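Local coordinates for RBSTP2229 gene product (Geobacillus stearothermophilus, PDB 1T6A), which is of unknown function and belongs to a family of uncharacterised proteins, DUF1885, at residues 64-69 and 91-97; 98-103 and 115-121; 55-59 and 69-73. One frame throughout, in Å; residues are numbered along the deposited sequence. Where two conformers were deposited one is given.

Interaction 1. Residues 64-69 and 91-97; sequences RLYKGM and THGDKGK
Asp94 turns CG away from its own carbonyl carbon (chi1 -71°), which carries the carboxylate to the backbone N atoms of Lys67 and Gly68. Thr91 holds OG1 between its backbone N and carbonyl carbon (chi1 62°), and from there OG1 meets Leu65 O at 2.6 Å. In that bond the threonine is the donor, tilted out of the carbonyl plane. Three backbone N-H groups grip Asp94 OD2. Lys67 N lies 2.8 Å from Asp94 OD2 and meets the syn lone pair of that oxygen. Gly68 N comes from above the carboxylate plane, 3.2 Å from Asp94 OD2. Thr91 N reaches Asp94 OD2 from the anti side, tilted out of the carboxylate plane, in a nearly straight bond of 3.0 Å. Thr91 and Asp94 form a capping box: Asp94 N in turn donates to Thr91 OG1 at 3.0 Å. The N-cap of helix 92-109 is thus pinned to the loop that leads into strand 68-76. Tyr48 OH hydrogen-bonds to Asp94 OD1, so the buried carboxylate is held at both oxygens. The Tyr66 ring lies against the first helical turn, with CE1 3.6 Å from Gly93 CA. The absence of a side chain at Gly93 lets the ring come this close. Farther along the helix, the Lys97 chain passes Tyr66 with its CG 4.0 Å from Tyr66 CE1. A water joins Leu65 O to Gly93 N, accepting from the latter.

Interaction 2. Residues 98-103 and 115-121; sequences ANEFSK and LFSGRTM. With NO3 (nitrate ion), chain B.
Lys103 NZ and Arg119 NH1 both grip O2 of a nitrate ion, probably from the crystallisation liquor, that sits between the helix and the turn. Lys103 NZ donates to O2 of the nitrate at 2.9 Å. Arg119 NH1 reaches the same O2 at 2.8 Å, but this bond is weak, with an angle of 129°. The two cationic groups converge on the anion, which probably offsets their like charge. Ser117 OG donates to nitrate O3 at 2.7 Å. OG also accepts from Arg119 N, which makes an ST turn. A water gives one hydrogen to nitrate O1 and the other to Asn99 OD1, and accepts from Ser117 N. The water also lies over one face of the Phe116 ring.

Residues 115 to 118 make a type I beta turn within the hairpin of strands 111-114 and 120-123, which packs beside helix 92-109. Asn99 lays its amide nearly parallel to the Phe116 ring, the planes 14° apart, and OD1 is 3.3 Å from CE2 of Phe116. An alanine at Asn99 would take away this amide and is likely to leave the bridging water without its acceptor on the helix and the Phe116 ring with less packing. Leu115 CD2 also touches Asn99 OD1, while its CD1 faces the nitrate and meets Lys103 CE at 4.1 Å. Lys103, extended beyond CG, crosses Met121, a selenomethionine, at about a right angle. The SE of Met121 lies over the guanidinium face of Arg119.

Interaction 3. Residues 55-59 and 69-73; sequences SVLYL and MAISV
This is an antiparallel strand pairing, the two middle strands of a four-stranded sheet, with strand 56-61 beside strand 68-76. The short segments run 161° apart in direction. Leu57 and Ile71 form a hydrogen-bonded pair: each N donates to the other's O at 2.8 Å. Leu59 and Met69 form the next such pair, with Leu59 N 2.8 Å from Met69 O and a longer return bond from Met69 N. Between them Tyr58 and Ala70 are a non-hydrogen-bonded pair, where Ala70 CA comes 3.3 Å from Leu57 O in a CA-H...O contact.

The side chains alternate between the two faces. Leu57, Leu59, Met69 and Ile71 share one face. Leu59 CD2 lies 4.0 Å from Met69 CG, and its other methyl, CD1, meets the end of Ile71 at CD1. Ile71 reaches there because CG1 is anti to the carbonyl carbon (chi1 -51°) and the chain runs on extended to CD1. Helix 92-109 packs on this face, with Ala98 on Met69 and Phe101 on Ile71. On the other face, Tyr58 sets its ring beside Ala70, CE1 3.9 Å from the CB of Ala70. Val56 CG1 lies over one face of the same ring, offset toward its rim, and also touches Ala70 CB at 4.2 Å. At the far end a water links Ser55 O to Val73 N and extends the pairing past the direct bonds. The pattern is that of a beta hairpin in an antiparallel meander sheet, with a helix packed across one face.

Overall arrangement
From the N terminus, the long helix 16-45 leads to strand 48-53, the first of the four-stranded sheet. Interaction 3 comes next: it closes the hairpin of strands 56-61 and 68-76. Interaction 1 starts inside that hairpin's connection and ends on helix 92-109, so it crosses interaction 3; the two share Met69. It closes a longer loop that takes in strand 79-85 and fixes the helix start to the sheet. Interaction 2 follows in series and ties the same helix to the C-terminal hairpin. Packing joins all three: Met69 touches Ala98, and Ile71 touches Phe101. The helix thus packs against both the main sheet and the small two-stranded one.

Interaction 1. Residues 64-69 and 91-97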
# COMPACT_ATOMS: atom_id res chain seq x y z
N ARG A 64 0.85 -13.59 -10.84
CA ARG A 64 1.75 -13.65 -12.01
C ARG A 64 2.49 -12.33 -12.28
O ARG A 64 3.52 -12.32 -12.95
CB ARG A 64 0.96 -14.08 -13.26
CG ARG A 64 0.10 -12.97 -13.92
CD ARG A 64 -1.01 -13.46 -14.91
NE ARG A 64 -2.16 -12.54 -14.97
CZ ARG A 64 -3.07 -12.37 -13.99
NH1 ARG A 64 -2.99 -13.08 -12.87
NH2 ARG A 64 -4.07 -11.49 -14.14
N LEU A 65 1.97 -11.23 -11.75
CA LEU A 65 2.49 -9.90 -12.09
C LEU A 65 3.70 -9.45 -11.26
O LEU A 65 4.35 -8.46 -11.61
CB LEU A 65 1.37 -8.87 -12.01
CG LEU A 65 0.22 -9.14 -12.99
CD1 LEU A 65 -0.83 -8.10 -12.85
CD2 LEU A 65 0.73 -9.18 -14.41
N TYR A 66 3.99 -10.18 -10.19
CA TYR A 66 5.08 -9.85 -9.28
C TYR A 66 5.87 -11.12 -8.93
O TYR A 66 5.30 -12.07 -8.40
CB TYR A 66 4.53 -9.23 -7.99
CG TYR A 66 3.70 -7.99 -8.22
CD1 TYR A 66 4.31 -6.78 -8.52
CD2 TYR A 66 2.31 -8.03 -8.18
CE1 TYR A 66 3.58 -5.64 -8.75
CE2 TYR A 66 1.55 -6.87 -8.40
CZ TYR A 66 2.20 -5.69 -8.69
OH TYR A 66 1.50 -4.54 -8.92
N LYS A 67 7.17 -11.13 -9.23
CA LYS A 67 8.02 -12.26 -8.85
C LYS A 67 8.57 -12.10 -7.44
O LYS A 67 8.37 -12.97 -6.59
CB LYS A 67 9.16 -12.44 -9.83
CG LYS A 67 9.99 -13.69 -9.52
CD LYS A 67 10.80 -14.16 -10.74
CE LYS A 67 11.76 -15.28 -10.37
NZ LYS A 67 13.12 -15.01 -10.91
N GLY A 68 9.28 -11.00 -7.22
CA GLY A 68 9.86 -10.70 -5.93
C GLY A 68 11.17 -9.93 -5.97
O GLY A 68 11.63 -9.48 -7.03
N MSE A 69 11.76 -9.77 -4.80
CA MSE A 69 13.06 -9.14 -4.66
C MSE A 69 13.70 -9.55 -3.34
O MSE A 69 13.05 -10.18 -2.49
CB MSE A 69 12.91 -7.61 -4.72
CG MSE A 69 12.25 -6.98 -3.50
SE MSE A 69 11.70 -5.10 -3.74
CE MSE A 69 10.12 -5.40 -4.88
N THR A 91 9.54 -8.67 -12.76
CA THR A 91 8.56 -8.07 -13.66
C THR A 91 8.63 -6.55 -13.68
O THR A 91 9.27 -5.92 -12.84
CB THR A 91 7.14 -8.47 -13.22
OG1 THR A 91 6.88 -7.96 -11.91
CG2 THR A 91 7.00 -9.97 -13.09
N HIS A 92 7.93 -5.98 -14.66
CA HIS A 92 7.63 -4.56 -14.72
C HIS A 92 7.13 -4.08 -13.37
O HIS A 92 7.58 -3.07 -12.87
CB HIS A 92 6.59 -4.31 -15.84
CG HIS A 92 6.04 -2.92 -15.89
ND1 HIS A 92 6.72 -1.87 -16.47
CD2 HIS A 92 4.88 -2.40 -15.43
CE1 HIS A 92 6.00 -0.77 -16.37
NE2 HIS A 92 4.87 -1.07 -15.75
N GLY A 93 6.21 -4.85 -12.77
CA GLY A 93 5.63 -4.51 -11.49
C GLY A 93 6.65 -4.45 -10.36
O GLY A 93 6.67 -3.51 -9.58
N ASP A 94 7.51 -5.47 -10.28
CA ASP A 94 8.56 -5.55 -9.27
C ASP A 94 9.48 -4.34 -9.34
O ASP A 94 9.88 -3.84 -8.31
CB ASP A 94 9.44 -6.79 -9.49
CG ASP A 94 8.75 -8.10 -9.17
OD1 ASP A 94 7.92 -8.18 -8.23
OD2 ASP A 94 9.05 -9.13 -9.80
N LYS A 95 9.84 -3.90 -10.54
CA LYS A 95 10.76 -2.79 -10.70
C LYS A 95 10.15 -1.53 -10.09
O LYS A 95 10.81 -0.81 -9.35
CB LYS A 95 11.09 -2.53 -12.17
CG LYS A 95 11.98 -3.61 -12.82
CD LYS A 95 12.20 -3.31 -14.32
CE LYS A 95 12.78 -4.48 -15.09
NZ LYS A 95 12.09 -5.77 -14.76
N GLY A 96 8.89 -1.26 -10.44
CA GLY A 96 8.17 -0.14 -9.88
C GLY A 96 8.06 -0.21 -8.37
O GLY A 96 8.31 0.79 -7.69
N LYS A 97 7.73 -1.37 -7.82
CA LYS A 97 7.60 -1.48 -6.38
C LYS A 97 8.95 -1.27 -5.69
O LYS A 97 9.01 -0.59 -4.67
CB LYS A 97 7.00 -2.81 -5.97
CG LYS A 97 5.57 -3.01 -6.45
CD LYS A 97 4.62 -2.05 -5.78
CE LYS A 97 3.21 -2.30 -6.22
NZ LYS A 97 2.95 -1.63 -7.45
O HOH W 1 4.32 -6.79 -13.70

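Interaction 2. Residues 98-103 and 115-121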
# COMPACT_ATOMS: atom_id res chain seq x y z
N ALA A 98 10.02 -1.78 -6.28
CA ALA A 98 11.36 -1.61 -5.70
C ALA A 98 11.71 -0.14 -5.72
O ALA A 98 12.26 0.37 -4.77
CB ALA A 98 12.43 -2.44 -6.48
N ASN A 99 11.40 0.53 -6.82
CA ASN A 99 11.66 1.97 -6.92
C ASN A 99 10.90 2.73 -5.83
O ASN A 99 11.48 3.57 -5.15
CB ASN A 99 11.26 2.50 -8.29
CG ASN A 99 12.31 2.28 -9.35
OD1 ASN A 99 13.50 2.14 -9.04
ND2 ASN A 99 11.88 2.25 -10.62
N GLU A 100 9.63 2.39 -5.63
CA GLU A 100 8.78 3.04 -4.63
C GLU A 100 9.33 2.85 -3.20
O GLU A 100 9.44 3.80 -2.44
CB GLU A 100 7.35 2.50 -4.69
CG GLU A 100 6.59 2.99 -5.91
CD GLU A 100 5.39 2.12 -6.28
OE1 GLU A 100 4.77 1.51 -5.39
OE2 GLU A 100 5.05 2.07 -7.49
N PHE A 101 9.66 1.62 -2.84
CA PHE A 101 10.16 1.35 -1.51
C PHE A 101 11.54 1.98 -1.28
O PHE A 101 11.82 2.44 -0.19
CB PHE A 101 10.22 -0.16 -1.23
CG PHE A 101 10.84 -0.48 0.07
CD1 PHE A 101 10.20 -0.11 1.26
CD2 PHE A 101 12.09 -1.09 0.14
CE1 PHE A 101 10.78 -0.37 2.47
CE2 PHE A 101 12.66 -1.37 1.37
CZ PHE A 101 12.01 -1.01 2.53
N SER A 102 12.38 2.00 -2.31
CA SER A 102 13.73 2.53 -2.17
C SER A 102 13.69 4.03 -1.89
O SER A 102 14.39 4.53 -1.00
CB SER A 102 14.54 2.32 -3.46
OG SER A 102 14.75 0.97 -3.76
N LYS A 103 12.84 4.74 -2.63
CA LYS A 103 12.68 6.18 -2.42
C LYS A 103 12.13 6.49 -1.04
O LYS A 103 12.63 7.36 -0.36
CB LYS A 103 11.80 6.80 -3.51
CG LYS A 103 12.53 6.93 -4.82
CD LYS A 103 11.57 7.10 -5.99
CE LYS A 103 12.32 7.17 -7.32
NZ LYS A 103 11.35 7.18 -8.47
N LEU A 115 19.74 4.39 -7.79
CA LEU A 115 18.66 3.63 -8.41
C LEU A 115 19.19 2.81 -9.57
O LEU A 115 20.22 3.15 -10.16
CB LEU A 115 17.59 4.59 -8.90
CG LEU A 115 16.85 5.31 -7.76
CD1 LEU A 115 16.24 6.61 -8.22
CD2 LEU A 115 15.77 4.42 -7.22
N PHE A 116 18.50 1.74 -9.93
CA PHE A 116 19.04 0.86 -10.97
C PHE A 116 18.95 1.52 -12.35
O PHE A 116 19.60 1.07 -13.27
CB PHE A 116 18.42 -0.56 -10.98
CG PHE A 116 16.93 -0.58 -11.01
CD1 PHE A 116 16.24 -0.43 -12.20
CD2 PHE A 116 16.22 -0.75 -9.84
CE1 PHE A 116 14.84 -0.45 -12.22
CE2 PHE A 116 14.86 -0.76 -9.83
CZ PHE A 116 14.15 -0.61 -11.03
N SER A 117 18.18 2.59 -12.47
CA SER A 117 18.15 3.39 -13.69
C SER A 117 19.44 4.20 -13.94
O SER A 117 19.55 4.84 -14.98
CB SER A 117 16.99 4.38 -13.61
OG SER A 117 17.32 5.43 -12.69
N GLY A 118 20.37 4.22 -12.98
CA GLY A 118 21.56 5.05 -13.04
C GLY A 118 21.42 6.42 -12.38
O GLY A 118 22.38 7.13 -12.24
N ARG A 119 20.22 6.77 -11.95
CA ARG A 119 19.97 8.03 -11.24
C ARG A 119 20.44 7.94 -9.80
O ARG A 119 20.27 6.93 -9.15
CB ARG A 119 18.47 8.30 -11.27
CG ARG A 119 18.03 9.64 -10.76
CD ARG A 119 16.49 9.81 -10.83
NE ARG A 119 15.98 10.89 -9.98
CZ ARG A 119 14.72 10.99 -9.57
NH1 ARG A 119 13.81 10.08 -9.92
NH2 ARG A 119 14.36 12.01 -8.81
N THR A 120 21.04 9.02 -9.31
CA THR A 120 21.45 9.15 -7.92
C THR A 120 20.62 10.26 -7.26
O THR A 120 20.51 11.36 -7.80
CB THR A 120 22.95 9.49 -7.88
OG1 THR A 120 23.70 8.33 -8.27
CG2 THR A 120 23.42 9.76 -6.46
N MSE A 121 20.03 9.98 -6.10
CA MSE A 121 19.31 11.01 -5.33
C MSE A 121 19.95 11.16 -3.93
O MSE A 121 20.14 10.17 -3.22
CB MSE A 121 17.83 10.63 -5.19
CG MSE A 121 17.11 10.28 -6.49
SE MSE A 121 15.25 9.71 -6.13
CE MSE A 121 14.68 11.38 -5.34
N NO3 B . 14.17 6.57 -11.18
O1 NO3 B . 14.08 5.19 -10.98
O2 NO3 B . 13.16 7.43 -10.70
O3 NO3 B . 15.29 7.07 -11.84
O HOH W 2 15.31 2.82 -11.11

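Interaction 3. Residues 55-59 and 69-73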
# COMPACT_ATOMS: atom_id res chain seq x y z
N SER A 55 19.92 -13.94 7.05
CA SER A 55 20.06 -12.48 7.17
C SER A 55 19.76 -11.67 5.89
O SER A 55 20.22 -10.55 5.75
CB SER A 55 21.45 -12.11 7.70
OG SER A 55 21.67 -12.68 8.98
N VAL A 56 19.00 -12.26 4.97
CA VAL A 56 18.49 -11.61 3.78
C VAL A 56 16.95 -11.68 3.81
O VAL A 56 16.35 -12.74 4.08
CB VAL A 56 19.00 -12.32 2.51
CG1 VAL A 56 18.40 -11.71 1.27
CG2 VAL A 56 20.55 -12.26 2.42
N LEU A 57 16.30 -10.56 3.54
CA LEU A 57 14.83 -10.53 3.44
C LEU A 57 14.36 -10.84 2.04
O LEU A 57 14.76 -10.15 1.10
CB LEU A 57 14.31 -9.17 3.88
CG LEU A 57 14.43 -8.90 5.38
CD1 LEU A 57 14.30 -7.42 5.68
CD2 LEU A 57 13.39 -9.70 6.18
N TYR A 58 13.56 -11.88 1.86
CA TYR A 58 13.01 -12.21 0.56
C TYR A 58 11.54 -11.84 0.49
O TYR A 58 10.74 -12.26 1.32
CB TYR A 58 13.19 -13.69 0.21
CG TYR A 58 14.63 -14.09 0.09
CD1 TYR A 58 15.31 -13.97 -1.12
CD2 TYR A 58 15.34 -14.54 1.19
CE1 TYR A 58 16.66 -14.31 -1.23
CE2 TYR A 58 16.68 -14.89 1.10
CZ TYR A 58 17.33 -14.76 -0.11
OH TYR A 58 18.65 -15.09 -0.17
N LEU A 59 11.21 -11.02 -0.50
CA LEU A 59 9.83 -10.68 -0.80
C LEU A 59 9.36 -11.59 -1.93
O LEU A 59 9.97 -11.62 -2.99
CB LEU A 59 9.71 -9.21 -1.21
CG LEU A 59 9.66 -8.18 -0.07
CD1 LEU A 59 10.87 -8.26 0.82
CD2 LEU A 59 9.51 -6.76 -0.62
N MSE A 69 11.76 -9.77 -4.80
CA MSE A 69 13.06 -9.14 -4.66
C MSE A 69 13.70 -9.55 -3.34
O MSE A 69 13.05 -10.18 -2.49
CB MSE A 69 12.91 -7.61 -4.72
CG MSE A 69 12.25 -6.98 -3.50
SE MSE A 69 11.70 -5.10 -3.74
CE MSE A 69 10.12 -5.40 -4.88
N ALA A 70 14.95 -9.16 -3.15
CA ALA A 70 15.75 -9.56 -2.01
C ALA A 70 16.42 -8.33 -1.43
O ALA A 70 17.04 -7.55 -2.17
CB ALA A 70 16.81 -10.58 -2.47
N ILE A 71 16.29 -8.15 -0.12
CA ILE A 71 16.81 -6.98 0.56
C ILE A 71 17.78 -7.41 1.63
O ILE A 71 17.47 -8.28 2.45
CB ILE A 71 15.64 -6.15 1.18
CG1 ILE A 71 14.56 -5.88 0.13
CG2 ILE A 71 16.16 -4.88 1.77
CD1 ILE A 71 13.37 -5.06 0.62
N SER A 72 18.95 -6.79 1.65
CA SER A 72 20.01 -7.11 2.59
C SER A 72 20.79 -5.89 3.00
O SER A 72 20.65 -4.80 2.41
CB SER A 72 20.97 -8.13 1.95
OG SER A 72 21.44 -7.69 0.70
N VAL A 73 21.58 -6.06 4.06
CA VAL A 73 22.46 -5.03 4.54
C VAL A 73 23.89 -5.37 4.12
O VAL A 73 24.31 -6.52 4.21
CB VAL A 73 22.39 -4.90 6.06
CG1 VAL A 73 23.35 -3.82 6.56
CG2 VAL A 73 20.96 -4.62 6.50
O HOH W 3 21.84 -8.64 5.45